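Local coordinates for A rubisco-like protein (Burkholderia fungorum, PDB 3NWR) that is a RuBisCO-like protein, related to the carboxylase large chain and probably a lyase, at residues R72-L80 with D120-R128. Sequence-based numbering, arbitrary orientation.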
loop_
_atom_site.group_PDB
_atom_site.type_symbol
_atom_site.label_atom_id
_atom_site.label_comp_id
_atom_site.label_asym_id
_atom_site.label_seq_id
_atom_site.Cartn_x
_atom_site.Cartn_y
_atom_site.Cartn_z
ATOM N N ARG A 72 -22.483 -17.503 1.777
ATOM C CA ARG A 72 -21.220 -17.884 2.395
ATOM C C ARG A 72 -20.401 -16.625 2.658
ATOM O O ARG A 72 -20.525 -15.644 1.926
ATOM C CB ARG A 72 -20.441 -18.822 1.475
ATOM C CG ARG A 72 -20.262 -18.268 0.071
ATOM C CD ARG A 72 -19.244 -19.058 -0.736
ATOM N NE ARG A 72 -18.969 -18.423 -2.023
ATOM C CZ ARG A 72 -18.140 -17.393 -2.189
ATOM N NH1 ARG A 72 -17.503 -16.873 -1.149
ATOM N NH2 ARG A 72 -17.948 -16.882 -3.399
ATOM N N PRO A 73 -19.564 -16.648 3.704
ATOM C CA PRO A 73 -18.739 -15.476 4.037
ATOM C C PRO A 73 -17.644 -15.240 2.995
ATOM O O PRO A 73 -16.998 -16.194 2.550
ATOM C CB PRO A 73 -18.115 -15.853 5.382
ATOM C CG PRO A 73 -18.151 -17.364 5.415
ATOM C CD PRO A 73 -19.375 -17.761 4.651
ATOM N N SER A 74 -17.438 -13.984 2.613
ATOM C CA SER A 74 -16.450 -13.658 1.588
ATOM C C SER A 74 -15.017 -13.824 2.091
ATOM O O SER A 74 -14.120 -14.160 1.316
ATOM C CB SER A 74 -16.658 -12.234 1.074
ATOM O OG SER A 74 -17.920 -12.095 0.435
ATOM N N LEU A 75 -14.808 -13.576 3.381
ATOM C CA LEU A 75 -13.480 -13.660 3.988
ATOM C C LEU A 75 -13.493 -14.518 5.248
ATOM O O LEU A 75 -14.470 -14.513 6.001
ATOM C CB LEU A 75 -12.972 -12.266 4.369
ATOM C CG LEU A 75 -12.901 -11.186 3.286
ATOM C CD1 LEU A 75 -12.595 -9.843 3.949
ATOM C CD2 LEU A 75 -11.846 -11.527 2.238
ATOM N N PRO A 76 -12.399 -15.254 5.493
ATOM C CA PRO A 76 -12.247 -15.935 6.783
ATOM C C PRO A 76 -12.244 -14.932 7.928
ATOM O O PRO A 76 -11.862 -13.771 7.752
ATOM C CB PRO A 76 -10.860 -16.583 6.684
ATOM C CG PRO A 76 -10.556 -16.649 5.229
ATOM C CD PRO A 76 -11.252 -15.483 4.597
ATOM N N ASN A 77 -12.660 -15.382 9.103
ATOM C CA ASN A 77 -12.658 -14.525 10.269
ATOM C C ASN A 77 -12.605 -15.371 11.530
ATOM O O ASN A 77 -13.570 -16.061 11.849
ATOM C CB ASN A 77 -13.901 -13.625 10.260
ATOM C CG ASN A 77 -13.937 -12.682 11.439
ATOM O OD1 ASN A 77 -13.577 -13.055 12.553
ATOM N ND2 ASN A 77 -14.357 -11.444 11.202
ATOM N N ALA A 78 -11.475 -15.318 12.234
ATOM C CA ALA A 78 -11.246 -16.182 13.392
ATOM C C ALA A 78 -12.116 -15.826 14.595
ATOM O O ALA A 78 -12.524 -16.706 15.353
ATOM C CB ALA A 78 -9.770 -16.172 13.782
ATOM N N TRP A 79 -12.394 -14.540 14.778
ATOM C CA TRP A 79 -13.220 -14.100 15.891
ATOM C C TRP A 79 -14.648 -14.610 15.721
ATOM O O TRP A 79 -15.243 -15.133 16.663
ATOM C CB TRP A 79 -13.194 -12.571 16.025
ATOM C CG TRP A 79 -13.872 -12.055 17.263
ATOM C CD1 TRP A 79 -13.343 -11.983 18.520
ATOM C CD2 TRP A 79 -15.204 -11.536 17.357
ATOM N NE1 TRP A 79 -14.266 -11.452 19.394
ATOM C CE2 TRP A 79 -15.416 -11.170 18.703
ATOM C CE3 TRP A 79 -16.237 -11.342 16.431
ATOM C CZ2 TRP A 79 -16.620 -10.622 19.147
ATOM C CZ3 TRP A 79 -17.435 -10.797 16.875
ATOM C CH2 TRP A 79 -17.616 -10.445 18.222
ATOM N N LEU A 80 -15.186 -14.482 14.515
ATOM C CA LEU A 80 -16.549 -14.930 14.266
ATOM C C LEU A 80 -16.676 -16.445 14.380
ATOM O O LEU A 80 -17.673 -16.950 14.892
ATOM C CB LEU A 80 -17.051 -14.443 12.904
ATOM C CG LEU A 80 -17.395 -12.954 12.853
ATOM C CD1 LEU A 80 -17.681 -12.515 11.422
ATOM C CD2 LEU A 80 -18.587 -12.648 13.756
ATOM N N ASP A 120 -9.672 -5.111 9.284
ATOM C CA ASP A 120 -9.358 -6.193 10.225
ATOM C C ASP A 120 -10.451 -6.480 11.245
ATOM O O ASP A 120 -10.287 -7.368 12.083
ATOM C CB ASP A 120 -8.077 -5.859 10.996
ATOM C CG ASP A 120 -6.862 -5.750 10.100
ATOM O OD1 ASP A 120 -6.551 -6.734 9.400
ATOM O OD2 ASP A 120 -6.209 -4.684 10.134
ATOM N N LEU A 121 -11.533 -5.711 11.213
ATOM C CA LEU A 121 -12.547 -5.813 12.266
ATOM C C LEU A 121 -13.068 -7.232 12.423
ATOM O O LEU A 121 -13.391 -7.895 11.443
ATOM C CB LEU A 121 -13.715 -4.860 11.992
ATOM C CG LEU A 121 -13.409 -3.360 12.031
ATOM C CD1 LEU A 121 -14.645 -2.585 11.646
ATOM C CD2 LEU A 121 -12.939 -2.929 13.402
ATOM N N GLY A 122 -13.159 -7.681 13.672
ATOM C CA GLY A 122 -13.676 -9.009 13.950
ATOM C C GLY A 122 -15.132 -9.149 13.556
ATOM O O GLY A 122 -15.619 -10.260 13.343
ATOM N N GLU A 123 -15.823 -8.017 13.439
ATOM C CA GLU A 123 -17.245 -8.019 13.098
ATOM C C GLU A 123 -17.535 -8.346 11.636
ATOM O O GLU A 123 -18.653 -8.733 11.297
ATOM C CB GLU A 123 -17.886 -6.668 13.432
ATOM C CG GLU A 123 -18.047 -6.392 14.907
ATOM C CD GLU A 123 -16.821 -5.757 15.527
ATOM O OE1 GLU A 123 -15.784 -5.630 14.837
ATOM O OE2 GLU A 123 -16.890 -5.388 16.721
ATOM N N VAL A 124 -16.543 -8.183 10.762
ATOM C CA VAL A 124 -16.818 -8.228 9.325
ATOM C C VAL A 124 -16.209 -9.405 8.564
ATOM O O VAL A 124 -15.120 -9.885 8.890
ATOM C CB VAL A 124 -16.389 -6.917 8.624
ATOM C CG1 VAL A 124 -17.058 -5.715 9.293
ATOM C CG2 VAL A 124 -14.869 -6.773 8.629
ATOM N N THR A 125 -16.933 -9.849 7.544
ATOM C CA THR A 125 -16.425 -10.840 6.605
ATOM C C THR A 125 -16.246 -10.211 5.223
ATOM O O THR A 125 -16.020 -10.903 4.231
ATOM C CB THR A 125 -17.351 -12.077 6.530
ATOM O OG1 THR A 125 -18.699 -11.667 6.239
ATOM C CG2 THR A 125 -17.317 -12.820 7.857
ATOM N N GLY A 126 -16.348 -8.887 5.178
ATOM C CA GLY A 126 -16.130 -8.111 3.970
ATOM C C GLY A 126 -16.152 -6.628 4.316
ATOM O O GLY A 126 -16.994 -6.180 5.097
ATOM N N VAL A 127 -15.210 -5.866 3.762
ATOM C CA VAL A 127 -15.204 -4.413 3.896
ATOM C C VAL A 127 -14.423 -3.829 2.732
ATOM O O VAL A 127 -13.246 -4.176 2.517
ATOM C CB VAL A 127 -14.554 -3.905 5.209
ATOM C CG1 VAL A 127 -14.425 -2.398 5.180
ATOM C CG2 VAL A 127 -15.362 -4.315 6.419
ATOM N N ARG A 128 -15.083 -2.954 1.985
ATOM C CA ARG A 128 -14.448 -2.264 0.874
ATOM C C ARG A 128 -14.812 -0.795 0.888
ATOM O O ARG A 128 -15.986 -0.434 0.984
ATOM C CB ARG A 128 -14.866 -2.882 -0.454
ATOM C CG ARG A 128 -14.159 -2.291 -1.685
ATOM C CD ARG A 128 -14.637 -3.035 -2.896
ATOM N NE ARG A 128 -14.144 -2.530 -4.169
ATOM C CZ ARG A 128 -13.257 -3.160 -4.929
ATOM N NH1 ARG A 128 -12.713 -4.305 -4.526
ATOM N NH2 ARG A 128 -12.920 -2.638 -6.096
#
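L75 and T125 bring the two backbones closest, 4.8 Å between their CA atoms, and W79 and G122 mark a second approach. Residues 72-77 run as irregular chain into the helix that starts at A78, while L121 to V124 form a type I turn leading to the strand that begins at G126. N77 joins the two. Its CG lies anti to the backbone N (chi1 -179°), carrying the amide across to the turn, where ND2 donates to V124 O at 2.9 Å, almost in the amide plane, and to G122 O at 2.8 Å, tilted from it. V124 O also accepts a hydrogen bond from R293 NH2 of the second subunit. N77 is also the N-cap of the helix: its OD1 accepts from L80 N in a nearly straight bond (170°), so asparagine suits a site needing both donor and acceptor, and its rotation is fixed from both ends. This tie sits in the N-terminal domain of the RuBisCO large-chain family, where T125 and G126 both pair with E22 of the adjacent strand, a classic beta bulge where the outermost strand 126-133 of the chain's four-stranded antiparallel sheet begins. With no side chain at G122, the indole of W79 comes close to its backbone, CE3 lying 3.3 Å from G122 O. Buried L80 covers the same carbonyl with CG and sets CD1 3.6 Å from T125 CG2, the side chains crossing at about a right angle; its apolar branches suit a place between that methyl and P24. Threonine serves two neighbourhoods: its methyl meets L80 and P73, while OG1 bonds E22, which also holds S74 OG. L75, buried too, lays CB and CG against T125 O, each at 3.3 Å, and its apolar chain also packs on L297.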